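Local coordinates for sterol regulatory element-binding protein cleavage-activating protein (Schizosaccharomyces pombe, PDB 4YHC), which escorts the membrane-bound transcription factor precursor Sre1 for processing at low sterol and low oxygen, this piece being its WD40 domain, at residues F124-T129 against S178-S183; Q150-T155 against I163-K168; A186-S191 against V198-K203; D226-A231 against F268-S273. The protein carries 9 engineered substitutions. One frame throughout, in Å; residues are numbered along the deposited sequence.

Interaction 1 (F124-T129 against S178-S183); sequences FWMPGT and SISIVS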
loop_
_atom_site.group_PDB
_atom_site.type_symbol
_atom_site.label_atom_id
_atom_site.label_comp_id
_atom_site.label_asym_id
_atom_site.label_seq_id
_atom_site.Cartn_x
_atom_site.Cartn_y
_atom_site.Cartn_z
ATOM N N PHE A 124 -4.557 -12.042 -1.809
ATOM C CA PHE A 124 -3.236 -11.795 -1.222
ATOM C C PHE A 124 -2.436 -13.027 -1.421
ATOM O O PHE A 124 -2.955 -14.094 -1.219
ATOM C CB PHE A 124 -3.261 -11.740 0.338
ATOM C CG PHE A 124 -4.361 -10.981 0.896
ATOM C CD1 PHE A 124 -4.404 -9.649 0.743
ATOM C CD2 PHE A 124 -5.344 -11.618 1.625
ATOM C CE1 PHE A 124 -5.417 -8.919 1.278
ATOM C CE2 PHE A 124 -6.379 -10.911 2.151
ATOM C CZ PHE A 124 -6.423 -9.552 1.970
ATOM N N TRP A 125 -1.173 -12.870 -1.762
ATOM C CA TRP A 125 -0.183 -13.945 -1.740
ATOM C C TRP A 125 0.575 -13.970 -0.413
ATOM O O TRP A 125 1.028 -12.917 0.076
ATOM C CB TRP A 125 0.860 -13.663 -2.799
ATOM C CG TRP A 125 0.406 -13.773 -4.243
ATOM C CD1 TRP A 125 -0.484 -12.989 -4.866
ATOM C CD2 TRP A 125 0.910 -14.654 -5.215
ATOM N NE1 TRP A 125 -0.554 -13.305 -6.174
ATOM C CE2 TRP A 125 0.303 -14.332 -6.420
ATOM C CE3 TRP A 125 1.874 -15.657 -5.195
ATOM C CZ2 TRP A 125 0.566 -15.032 -7.630
ATOM C CZ3 TRP A 125 2.188 -16.323 -6.396
ATOM C CH2 TRP A 125 1.515 -16.033 -7.581
ATOM N N MET A 126 0.768 -15.148 0.155
ATOM C CA MET A 126 1.602 -15.229 1.329
ATOM C C MET A 126 2.633 -16.354 1.157
ATOM O O MET A 126 2.316 -17.396 0.635
ATOM C CB MET A 126 0.763 -15.459 2.564
ATOM C CG MET A 126 -0.370 -14.386 2.711
ATOM S SD MET A 126 -1.314 -14.638 4.199
ATOM C CE MET A 126 -0.330 -13.652 5.267
ATOM N N PRO A 127 3.844 -16.141 1.630
ATOM C CA PRO A 127 4.893 -17.153 1.443
ATOM C C PRO A 127 4.523 -18.400 2.205
ATOM O O PRO A 127 4.034 -18.279 3.295
ATOM C CB PRO A 127 6.161 -16.502 2.034
ATOM C CG PRO A 127 5.678 -15.378 2.921
ATOM C CD PRO A 127 4.286 -14.979 2.432
ATOM N N GLY A 128 4.625 -19.572 1.580
ATOM C CA GLY A 128 4.481 -20.840 2.292
ATOM C C GLY A 128 5.847 -21.410 2.632
ATOM O O GLY A 128 6.686 -20.741 3.209
ATOM N N THR A 129 6.092 -22.630 2.186
ATOM C CA THR A 129 7.349 -23.334 2.460
ATOM C C THR A 129 8.353 -23.287 1.266
ATOM O O THR A 129 8.899 -24.314 0.853
ATOM C CB THR A 129 7.056 -24.792 2.929
ATOM O OG1 THR A 129 8.088 -25.672 2.472
ATOM C CG2 THR A 129 5.696 -25.327 2.420
ATOM N N SER A 178 -10.194 -6.411 4.489
ATOM C CA SER A 178 -9.313 -7.488 4.906
ATOM C C SER A 178 -7.910 -7.099 4.541
ATOM O O SER A 178 -7.707 -6.438 3.562
ATOM C CB SER A 178 -9.720 -8.801 4.270
ATOM O OG SER A 178 -9.667 -8.671 2.849
ATOM N N ILE A 179 -6.957 -7.536 5.354
ATOM C CA ILE A 179 -5.557 -7.358 5.091
ATOM C C ILE A 179 -4.755 -8.584 5.460
ATOM O O ILE A 179 -5.178 -9.458 6.287
ATOM C CB ILE A 179 -4.957 -6.208 5.885
ATOM C CG1 ILE A 179 -5.136 -6.452 7.389
ATOM C CG2 ILE A 179 -5.568 -4.912 5.401
ATOM C CD1 ILE A 179 -4.446 -5.434 8.287
ATOM N N SER A 180 -3.612 -8.681 4.819
ATOM C CA SER A 180 -2.655 -9.766 5.115
ATOM C C SER A 180 -1.547 -9.246 5.996
ATOM O O SER A 180 -1.083 -8.138 5.804
ATOM C CB SER A 180 -2.133 -10.347 3.813
ATOM O OG SER A 180 -1.008 -9.696 3.399
ATOM N N ILE A 181 -1.123 -10.033 6.968
ATOM C CA ILE A 181 0.074 -9.761 7.712
ATOM C C ILE A 181 1.019 -10.979 7.686
ATOM O O ILE A 181 0.762 -11.984 8.361
ATOM C CB ILE A 181 -0.359 -9.492 9.136
ATOM C CG1 ILE A 181 -1.502 -8.431 9.077
ATOM C CG2 ILE A 181 0.807 -9.100 10.007
ATOM C CD1 ILE A 181 -1.656 -7.580 10.262
ATOM N N VAL A 182 2.082 -10.859 6.912
ATOM C CA VAL A 182 3.123 -11.889 6.737
ATOM C C VAL A 182 4.144 -11.477 7.754
ATOM O O VAL A 182 4.910 -10.586 7.530
ATOM C CB VAL A 182 3.676 -11.835 5.304
ATOM C CG1 VAL A 182 4.821 -12.852 5.082
ATOM C CG2 VAL A 182 2.565 -12.104 4.348
ATOM N N SER A 183 4.082 -12.040 8.935
ATOM C CA SER A 183 4.882 -11.502 10.015
ATOM C C SER A 183 6.079 -12.438 10.254
ATOM O O SER A 183 6.076 -13.503 9.715
ATOM C CB SER A 183 4.028 -11.377 11.263
ATOM O OG SER A 183 4.265 -12.439 12.190
HETATM O O HOH W 1 0.269 -10.613 1.181
#

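Interaction 2 (Q150-T155 against I163-K168); sequences QVFSLT and IALVEK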
loop_
_atom_site.group_PDB
_atom_site.type_symbol
_atom_site.label_atom_id
_atom_site.label_comp_id
_atom_site.label_asym_id
_atom_site.label_seq_id
_atom_site.Cartn_x
_atom_site.Cartn_y
_atom_site.Cartn_z
ATOM N N GLN A 150 -11.169 -18.163 1.342
ATOM C CA GLN A 150 -10.582 -19.365 0.763
ATOM C C GLN A 150 -9.080 -19.276 0.712
ATOM O O GLN A 150 -8.480 -18.232 0.334
ATOM C CB GLN A 150 -11.109 -19.610 -0.647
ATOM C CG GLN A 150 -12.623 -19.573 -0.739
ATOM C CD GLN A 150 -13.146 -19.765 -2.129
ATOM O OE1 GLN A 150 -12.632 -20.571 -2.881
ATOM N NE2 GLN A 150 -14.199 -19.032 -2.477
ATOM N N VAL A 151 -8.432 -20.374 1.066
ATOM C CA VAL A 151 -6.973 -20.418 0.941
ATOM C C VAL A 151 -6.468 -21.578 0.134
ATOM O O VAL A 151 -6.840 -22.720 0.358
ATOM C CB VAL A 151 -6.208 -20.213 2.268
ATOM C CG1 VAL A 151 -7.135 -20.041 3.455
ATOM C CG2 VAL A 151 -5.093 -21.201 2.462
ATOM N N PHE A 152 -5.691 -21.208 -0.885
ATOM C CA PHE A 152 -5.208 -22.105 -1.891
ATOM C C PHE A 152 -3.746 -22.311 -1.675
ATOM O O PHE A 152 -3.017 -21.396 -1.338
ATOM C CB PHE A 152 -5.397 -21.543 -3.255
ATOM C CG PHE A 152 -6.832 -21.426 -3.688
ATOM C CD1 PHE A 152 -7.545 -20.284 -3.467
ATOM C CD2 PHE A 152 -7.433 -22.439 -4.436
ATOM C CE1 PHE A 152 -8.854 -20.151 -3.894
ATOM C CE2 PHE A 152 -8.720 -22.301 -4.898
ATOM C CZ PHE A 152 -9.440 -21.161 -4.633
ATOM N N SER A 153 -3.308 -23.548 -1.823
ATOM C CA SER A 153 -1.871 -23.825 -1.815
ATOM C C SER A 153 -1.437 -23.843 -3.260
ATOM O O SER A 153 -2.039 -24.526 -4.108
ATOM C CB SER A 153 -1.544 -25.177 -1.161
ATOM O OG SER A 153 -0.156 -25.395 -1.263
ATOM N N LEU A 154 -0.417 -23.040 -3.529
ATOM C CA LEU A 154 0.078 -22.833 -4.872
ATOM C C LEU A 154 1.528 -23.215 -4.875
ATOM O O LEU A 154 2.314 -22.633 -4.131
ATOM C CB LEU A 154 -0.104 -21.354 -5.257
ATOM C CG LEU A 154 0.464 -20.878 -6.572
ATOM C CD1 LEU A 154 -0.104 -21.649 -7.772
ATOM C CD2 LEU A 154 0.189 -19.386 -6.696
ATOM N N THR A 155 1.891 -24.177 -5.711
ATOM C CA THR A 155 3.301 -24.498 -5.904
ATOM C C THR A 155 3.738 -24.111 -7.289
ATOM O O THR A 155 3.080 -24.426 -8.276
ATOM C CB THR A 155 3.630 -25.994 -5.686
ATOM O OG1 THR A 155 3.288 -26.357 -4.357
ATOM C CG2 THR A 155 5.120 -26.219 -5.814
ATOM N N ILE A 163 -2.226 -26.031 -8.030
ATOM C CA ILE A 163 -2.968 -25.357 -7.021
ATOM C C ILE A 163 -4.000 -26.282 -6.336
ATOM O O ILE A 163 -4.444 -27.200 -6.920
ATOM C CB ILE A 163 -3.603 -24.086 -7.628
ATOM C CG1 ILE A 163 -3.949 -23.111 -6.529
ATOM C CG2 ILE A 163 -4.855 -24.378 -8.481
ATOM C CD1 ILE A 163 -4.435 -21.782 -7.106
ATOM N N ALA A 164 -4.321 -26.051 -5.072
ATOM C CA ALA A 164 -5.374 -26.798 -4.361
ATOM C C ALA A 164 -6.004 -25.914 -3.310
ATOM O O ALA A 164 -5.272 -25.263 -2.582
ATOM C CB ALA A 164 -4.774 -28.016 -3.663
ATOM N N LEU A 165 -7.339 -25.888 -3.267
ATOM C CA LEU A 165 -8.117 -25.274 -2.182
ATOM C C LEU A 165 -7.865 -26.041 -0.933
ATOM O O LEU A 165 -8.171 -27.205 -0.883
ATOM C CB LEU A 165 -9.596 -25.338 -2.535
ATOM C CG LEU A 165 -10.627 -24.480 -1.769
ATOM C CD1 LEU A 165 -11.484 -25.277 -0.800
ATOM C CD2 LEU A 165 -10.011 -23.278 -1.058
ATOM N N VAL A 166 -7.211 -25.454 0.054
ATOM C CA VAL A 166 -6.846 -26.216 1.242
ATOM C C VAL A 166 -7.724 -25.837 2.436
ATOM O O VAL A 166 -8.004 -26.668 3.259
ATOM C CB VAL A 166 -5.339 -26.147 1.620
ATOM C CG1 VAL A 166 -4.495 -27.047 0.736
ATOM C CG2 VAL A 166 -4.801 -24.749 1.592
ATOM N N GLU A 167 -8.183 -24.595 2.536
ATOM C CA GLU A 167 -8.962 -24.183 3.694
ATOM C C GLU A 167 -10.050 -23.313 3.202
ATOM O O GLU A 167 -9.927 -22.709 2.129
ATOM C CB GLU A 167 -8.132 -23.373 4.639
ATOM C CG GLU A 167 -7.049 -24.120 5.350
ATOM C CD GLU A 167 -7.557 -24.935 6.517
ATOM O OE1 GLU A 167 -8.782 -25.139 6.668
ATOM O OE2 GLU A 167 -6.703 -25.379 7.280
ATOM N N LYS A 168 -11.121 -23.241 3.981
ATOM C CA LYS A 168 -12.211 -22.354 3.683
ATOM C C LYS A 168 -12.825 -21.908 4.966
ATOM O O LYS A 168 -13.098 -22.732 5.807
ATOM C CB LYS A 168 -13.237 -23.090 2.892
ATOM C CG LYS A 168 -14.349 -22.203 2.394
ATOM C CD LYS A 168 -14.978 -22.834 1.173
ATOM C CE LYS A 168 -15.934 -21.887 0.481
ATOM N NZ LYS A 168 -16.486 -22.595 -0.711
#

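Interaction 3 (A186-S191 against V198-K203); sequences ANRIAS and VTVYSK. Engineered in segment 186-191: Ser191 (natural residue Cys).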
loop_
_atom_site.group_PDB
_atom_site.type_symbol
_atom_site.label_atom_id
_atom_site.label_comp_id
_atom_site.label_asym_id
_atom_site.label_seq_id
_atom_site.Cartn_x
_atom_site.Cartn_y
_atom_site.Cartn_z
ATOM N N ALA A 186 4.161 -15.487 12.096
ATOM C CA ALA A 186 3.082 -16.231 11.419
ATOM C C ALA A 186 2.509 -15.490 10.223
ATOM O O ALA A 186 2.685 -14.261 10.088
ATOM C CB ALA A 186 1.977 -16.533 12.394
ATOM N N ASN A 187 1.871 -16.237 9.319
ATOM C CA ASN A 187 0.993 -15.661 8.324
ATOM C C ASN A 187 -0.347 -15.414 8.934
ATOM O O ASN A 187 -0.853 -16.253 9.630
ATOM C CB ASN A 187 0.860 -16.573 7.137
ATOM C CG ASN A 187 2.136 -16.654 6.338
ATOM O OD1 ASN A 187 3.026 -15.800 6.483
ATOM N ND2 ASN A 187 2.171 -17.593 5.374
ATOM N N ARG A 188 -0.882 -14.219 8.732
ATOM C CA ARG A 188 -2.139 -13.827 9.351
ATOM C C ARG A 188 -3.031 -13.154 8.358
ATOM O O ARG A 188 -2.553 -12.495 7.445
ATOM C CB ARG A 188 -1.871 -12.886 10.493
ATOM C CG ARG A 188 -0.893 -13.344 11.521
ATOM C CD ARG A 188 -0.940 -12.434 12.744
ATOM N NE ARG A 188 0.301 -12.441 13.540
ATOM C CZ ARG A 188 0.608 -13.333 14.502
ATOM N NH1 ARG A 188 1.769 -13.286 15.139
ATOM N NH2 ARG A 188 -0.214 -14.304 14.789
ATOM N N ILE A 189 -4.335 -13.394 8.462
ATOM C CA ILE A 189 -5.328 -12.657 7.688
ATOM C C ILE A 189 -6.288 -11.998 8.648
ATOM O O ILE A 189 -6.937 -12.699 9.473
ATOM C CB ILE A 189 -6.146 -13.586 6.787
ATOM C CG1 ILE A 189 -5.229 -14.433 5.931
ATOM C CG2 ILE A 189 -7.090 -12.798 5.921
ATOM C CD1 ILE A 189 -4.549 -13.660 4.814
ATOM N N ALA A 190 -6.441 -10.685 8.522
ATOM C CA ALA A 190 -7.250 -9.904 9.476
ATOM C C ALA A 190 -8.406 -9.299 8.717
ATOM O O ALA A 190 -8.193 -8.771 7.623
ATOM C CB ALA A 190 -6.407 -8.804 10.113
ATOM N N SER A 191 -9.617 -9.358 9.303
ATOM C CA SER A 191 -10.828 -8.881 8.656
ATOM C C SER A 191 -11.691 -8.033 9.595
ATOM O O SER A 191 -11.982 -8.390 10.704
ATOM C CB SER A 191 -11.638 -10.062 8.090
ATOM O OG SER A 191 -10.809 -10.978 7.388
ATOM N N VAL A 198 -12.836 -7.302 14.716
ATOM C CA VAL A 198 -11.759 -7.718 13.838
ATOM C C VAL A 198 -11.371 -9.155 14.197
ATOM O O VAL A 198 -11.047 -9.467 15.339
ATOM C CB VAL A 198 -10.584 -6.687 13.699
ATOM C CG1 VAL A 198 -10.546 -5.696 14.800
ATOM C CG2 VAL A 198 -9.256 -7.378 13.556
ATOM N N THR A 199 -11.485 -10.029 13.202
ATOM C CA THR A 199 -11.103 -11.412 13.344
ATOM C C THR A 199 -9.755 -11.621 12.640
ATOM O O THR A 199 -9.574 -11.272 11.460
ATOM C CB THR A 199 -12.138 -12.369 12.704
ATOM O OG1 THR A 199 -13.367 -12.258 13.392
ATOM C CG2 THR A 199 -11.678 -13.824 12.801
ATOM N N VAL A 200 -8.838 -12.224 13.343
ATOM C CA VAL A 200 -7.565 -12.541 12.792
ATOM C C VAL A 200 -7.436 -14.072 12.719
ATOM O O VAL A 200 -7.378 -14.732 13.740
ATOM C CB VAL A 200 -6.429 -12.005 13.620
ATOM C CG1 VAL A 200 -5.114 -12.331 12.926
ATOM C CG2 VAL A 200 -6.535 -10.511 13.879
ATOM N N TYR A 201 -7.314 -14.604 11.516
ATOM C CA TYR A 201 -6.876 -16.016 11.328
ATOM C C TYR A 201 -5.361 -16.126 11.189
ATOM O O TYR A 201 -4.767 -15.544 10.263
ATOM C CB TYR A 201 -7.479 -16.614 10.074
ATOM C CG TYR A 201 -8.850 -17.165 10.279
ATOM C CD1 TYR A 201 -9.025 -18.479 10.694
ATOM C CD2 TYR A 201 -9.959 -16.390 10.031
ATOM C CE1 TYR A 201 -10.267 -18.982 10.893
ATOM C CE2 TYR A 201 -11.206 -16.876 10.233
ATOM C CZ TYR A 201 -11.353 -18.164 10.662
ATOM O OH TYR A 201 -12.592 -18.646 10.818
ATOM N N SER A 202 -4.738 -16.849 12.104
ATOM C CA SER A 202 -3.283 -17.036 12.111
ATOM C C SER A 202 -2.870 -18.488 11.954
ATOM O O SER A 202 -3.477 -19.393 12.550
ATOM C CB SER A 202 -2.688 -16.521 13.379
ATOM O OG SER A 202 -3.049 -15.175 13.531
ATOM N N LYS A 203 -1.798 -18.676 11.191
ATOM C CA LYS A 203 -1.277 -19.978 10.876
ATOM C C LYS A 203 -0.155 -20.331 11.834
ATOM O O LYS A 203 0.888 -19.674 11.859
ATOM C CB LYS A 203 -0.748 -19.991 9.445
ATOM C CG LYS A 203 -0.911 -21.331 8.732
ATOM C CD LYS A 203 0.193 -21.623 7.745
ATOM C CE LYS A 203 -0.274 -22.560 6.636
ATOM N NZ LYS A 203 -1.148 -23.691 7.057
HETATM O O HOH W 2 -9.847 -12.742 9.082
#

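Interaction 4 (D226-A231 against F268-S273); sequences DIYGIA and FSVGVS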
loop_
_atom_site.group_PDB
_atom_site.type_symbol
_atom_site.label_atom_id
_atom_site.label_comp_id
_atom_site.label_asym_id
_atom_site.label_seq_id
_atom_site.Cartn_x
_atom_site.Cartn_y
_atom_site.Cartn_z
ATOM N N ASP A 226 -11.495 1.119 10.155
ATOM C CA ASP A 226 -10.460 0.578 9.267
ATOM C C ASP A 226 -9.454 -0.234 10.087
ATOM O O ASP A 226 -9.350 -0.139 11.312
ATOM C CB ASP A 226 -9.703 1.708 8.525
ATOM C CG ASP A 226 -9.320 1.317 7.080
ATOM O OD1 ASP A 226 -9.350 0.082 6.751
ATOM O OD2 ASP A 226 -8.947 2.240 6.287
ATOM N N ILE A 227 -8.723 -1.035 9.359
ATOM C CA ILE A 227 -7.569 -1.763 9.900
ATOM C C ILE A 227 -6.419 -1.649 8.935
ATOM O O ILE A 227 -6.619 -1.589 7.707
ATOM C CB ILE A 227 -7.881 -3.250 10.178
ATOM C CG1 ILE A 227 -8.380 -4.020 8.953
ATOM C CG2 ILE A 227 -8.881 -3.380 11.272
ATOM C CD1 ILE A 227 -8.605 -5.500 9.253
ATOM N N TYR A 228 -5.182 -1.622 9.463
ATOM C CA TYR A 228 -4.021 -1.488 8.574
ATOM C C TYR A 228 -2.882 -2.195 9.295
ATOM O O TYR A 228 -2.777 -2.102 10.519
ATOM C CB TYR A 228 -3.667 -0.009 8.293
ATOM C CG TYR A 228 -2.612 0.159 7.218
ATOM C CD1 TYR A 228 -1.256 0.138 7.562
ATOM C CD2 TYR A 228 -2.940 0.293 5.877
ATOM C CE1 TYR A 228 -0.262 0.243 6.603
ATOM C CE2 TYR A 228 -1.905 0.453 4.900
ATOM C CZ TYR A 228 -0.601 0.389 5.310
ATOM O OH TYR A 228 0.460 0.514 4.480
ATOM N N GLY A 229 -2.062 -2.916 8.570
ATOM C CA GLY A 229 -0.989 -3.743 9.219
ATOM C C GLY A 229 0.422 -3.287 8.872
ATOM O O GLY A 229 0.648 -2.744 7.797
ATOM N N ILE A 230 1.359 -3.412 9.793
ATOM C CA ILE A 230 2.824 -3.319 9.448
ATOM C C ILE A 230 3.315 -4.731 9.745
ATOM O O ILE A 230 3.530 -5.118 10.907
ATOM C CB ILE A 230 3.585 -2.338 10.295
ATOM C CG1 ILE A 230 2.846 -1.025 10.374
ATOM C CG2 ILE A 230 5.069 -2.219 9.919
ATOM C CD1 ILE A 230 3.299 0.009 9.460
ATOM N N ALA A 231 3.468 -5.487 8.683
ATOM C CA ALA A 231 3.604 -6.903 8.798
ATOM C C ALA A 231 4.923 -7.264 9.511
ATOM O O ALA A 231 4.935 -8.107 10.429
ATOM C CB ALA A 231 3.513 -7.548 7.403
ATOM N N PHE A 268 -7.811 4.858 5.791
ATOM C CA PHE A 268 -6.706 4.965 6.686
ATOM C C PHE A 268 -5.460 4.159 6.216
ATOM O O PHE A 268 -5.570 2.995 5.877
ATOM C CB PHE A 268 -7.156 4.451 8.055
ATOM C CG PHE A 268 -6.108 4.561 9.158
ATOM C CD1 PHE A 268 -5.913 5.734 9.851
ATOM C CD2 PHE A 268 -5.388 3.468 9.561
ATOM C CE1 PHE A 268 -5.000 5.832 10.880
ATOM C CE2 PHE A 268 -4.425 3.546 10.552
ATOM C CZ PHE A 268 -4.224 4.734 11.222
ATOM N N SER A 269 -4.289 4.757 6.256
ATOM C CA SER A 269 -3.063 3.988 6.058
ATOM C C SER A 269 -1.970 4.513 6.972
ATOM O O SER A 269 -2.123 5.601 7.619
ATOM C CB SER A 269 -2.648 3.970 4.586
ATOM O OG SER A 269 -2.396 5.258 4.191
ATOM N N VAL A 270 -0.881 3.728 7.058
ATOM C CA VAL A 270 0.222 4.058 7.956
ATOM C C VAL A 270 1.523 3.910 7.249
ATOM O O VAL A 270 1.698 2.965 6.527
ATOM C CB VAL A 270 0.251 3.141 9.188
ATOM C CG1 VAL A 270 1.400 3.499 10.183
ATOM C CG2 VAL A 270 -1.092 3.150 9.851
ATOM N N GLY A 271 2.452 4.789 7.467
ATOM C CA GLY A 271 3.859 4.445 7.073
ATOM C C GLY A 271 4.772 4.716 8.259
ATOM O O GLY A 271 4.467 5.603 9.080
ATOM N N VAL A 272 5.848 3.950 8.384
ATOM C CA VAL A 272 6.882 4.181 9.392
ATOM C C VAL A 272 8.289 4.264 8.738
ATOM O O VAL A 272 8.566 3.669 7.658
ATOM C CB VAL A 272 6.841 3.121 10.509
ATOM C CG1 VAL A 272 5.498 3.089 11.248
ATOM C CG2 VAL A 272 7.108 1.744 9.928
ATOM N N SER A 273 9.169 5.048 9.355
ATOM C CA SER A 273 10.455 5.350 8.787
ATOM C C SER A 273 11.626 4.683 9.473
ATOM O O SER A 273 11.599 4.417 10.666
ATOM C CB SER A 273 10.668 6.850 8.673
ATOM O OG SER A 273 10.980 7.422 9.939
HETATM O O HOH W 3 -7.385 1.581 4.198
#

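Interaction 1 (F124-T129 against S178-S183)
Phe124 lays one face of its ring against Ser180, whose CB sits 4.0 Å from the ring centroid of Phe124, displaced toward the rim. With CG anti to the carbonyl carbon (chi1 -44°), CG of Phe124 comes 3.7 Å from CB of Ser180. The far end of the same ring continues to Ser178: CZ of Phe124 meets Ser178 OG at 3.5 Å, with the oxygen at the ring edge, near its plane. That hydroxyl is hydrogen-bonded to Asn122 ND2, so the ring borders a polar atom already satisfied. Trimming Phe124 to an alanine would probably open a gap over Ser180 and leave the Ser178 hydroxyl without its aromatic neighbour.

Farther along, Met126 and Val182 slide past each other in opposite directions, and the bend of the methionine chain at chi3 (89°) places CE 3.4 Å from CG2 of Val182. The other valine methyl meets the proline ring tip to tip, with CG1 of Val182 3.4 Å from CG of Pro127. Both approaches are tighter than usual for carbon atoms. No direct hydrogen bond joins the segments, but a water donates to Trp125 O at 2.7 Å and hydrogen-bonds with Ser180 OG, also at 2.7 Å.

Behind these contacts, Phe124 and Met126 pair through their backbones with Val141 and Glu139, while Ile179 and Ile181 pair with Ala190 and Arg188. Strands 124-127 and 178-182 run nearly parallel, 13° apart. Each is the first strand of its four-stranded sheet, and side-chain packing between successive blades in this manner is characteristic of the WD40 beta-propeller.

Interaction 2 (Q150-T155 against I163-K168)
Val151 receives two backbone N-H groups at its carbonyl, from Val166 N at 2.8 Å and Glu167 N at 3.2 Å, which makes a classic beta bulge in the antiparallel pairing of 150-155 with 163-168. Val166 N approaches nearly along the C=O axis, whereas Glu167 N lies in the carbonyl plane on a lone pair. Val151 N returns a bond to Glu167 O, its N-H almost straight at 179° although the donor stands above the acceptor's carbonyl plane. Past the bulge the regular ladder resumes in the hydrogen-bonded pair Ser153 and Ala164.

On one face of the sheet Leu165 and Phe152 form a non-hydrogen-bonded pair. CD2 of Leu165 stands over the centre of the Phe152 ring, 4.1 Å from its centroid, in a CH-pi contact; the same methyl touches CB of Gln150 at 3.9 Å. Two residues before Leu165, CG1 of Ile163 packs against CB of Phe152 at 3.9 Å.

These strands are the third and fourth of the four-stranded propeller blade 121-127, 136-144, 148-156 and 161-170. Phe152 also rests on Val142 of the neighbouring strand 136-144, and Ile163 reaches Leu109 and His111 of the preceding blade.

On the opposite face Val151 spreads its two methyls between the bulge residues. Its CG2 meets CG2 of Val166 at 3.7 Å, the two side chains crossing at about a right angle, while CG1 lies alongside CB of Glu167. The Glu167 chain then bends at chi2 and leads its carboxylate away.

Interaction 3 (A186-S191 against V198-K203)
The Arg188 guanidinium has Ser202 OG at its edge, in plane, where NH2 of Arg188 gives the serine oxygen a weak hydrogen bond of 3.2 Å. Over one face lies CB of Ala186, 3.9 Å above the plane and offset toward the rim. The Arg188 chain is extended from CG to NE, and CG and CD both pass 3.5 Å from Ser202 OG, so the arginine chain runs alongside the hydroxyl. The strongest polar partner of Arg188 is Asp234, which forms a salt bridge with NH1, while NH2 also bonds a citrate probably taken up from the crystallisation liquor. At the edge of the Tyr201 ring, in plane, sits a water that donates to Ile189 O and Thr199 O and hydrogen-bonds with OG of Ser191, an engineered residue (cysteine in nature); the ring itself stacks with Phe169.

Strands 187-191 and 198-203 form an antiparallel hairpin, the middle pair of the four-stranded blade of predicted WD repeat 4. Ile189 and Tyr201 are a hydrogen-bonded pair, each N reaching the other's O at 2.8 Å. Ala190 and Val200 face one another between such pairs, with CB of Ala190 4.1 Å from CG2 of Val200. Near the open end, Lys203 N closes the ladder on Asn187 O, whose side-chain ND2 is held by Pro127 O.

Interaction 4 (D226-A231 against F268-S273)
Tyr228 lays its ring flat on the backbone of the neighbouring segment, with Val270 N 3.5 Å above the ring centre and Ser269 CA over the same face, nearer the rim. CG of Tyr228 is anti to the backbone N (chi1 -171°), which sends CG toward segment 268-273; chi2 (-88°) then sets the ring plane. CD1 of Tyr228 touches CB of Val270 at 3.7 Å, and on the other flank CE2 meets CB of Ser269 at 3.6 Å. An alanine in place of Tyr228 would probably leave the peptide of Val270 without its aromatic cover and open a gap beside Ser269.

The Phe268 ring turns an edge to CB of Tyr228. The Ile230 and Val270 side chains cross at about a right angle, with CD1 of Ile230 4.0 Å from CG1 of Val270, and Ile230 meets Val272 tip to tip.

Beyond the apolar row, OD2 of Asp226 accepts Phe268 N at 2.9 Å and a water that also donates to Phe268 O. The other oxygen, OD1, takes Ile227 N and a salt bridge from Lys177. With both oxygens of the buried carboxylate engaged, its rotation is probably restrained, and Lys177 would be expected to favour the charged form of Asp226, which joins the start of strand 226-230 to the backbone just before strand 269-278.

How the interactions relate
Interactions 1 and 4 join strands of different sheets, whereas interactions 2 and 3 are hairpins within a blade, interaction 2 in the blade that supplies 124-129. Interactions 1 and 3 have centres about 9 Å apart and share a sheet: Ile181 O lies 2.8 Å from Arg188 N, a probable hydrogen bond, and SD of Met126 packs on CD1 of Ile189 at 3.4 Å. Interactions 1 and 2 meet inside the blade, where CZ3 of Trp125 touches CD2 of Leu154 at 3.7 Å. Toward interaction 4, CD1 of Ile179 packs on Gly229 N, while Ile227 reaches Ala190. Interactions 2 and 4 remain separate, about 15 Å apart at their nearest atoms. The citrate, probably from the crystallisation liquor, lies beside interaction 3 at the side chain of Arg188.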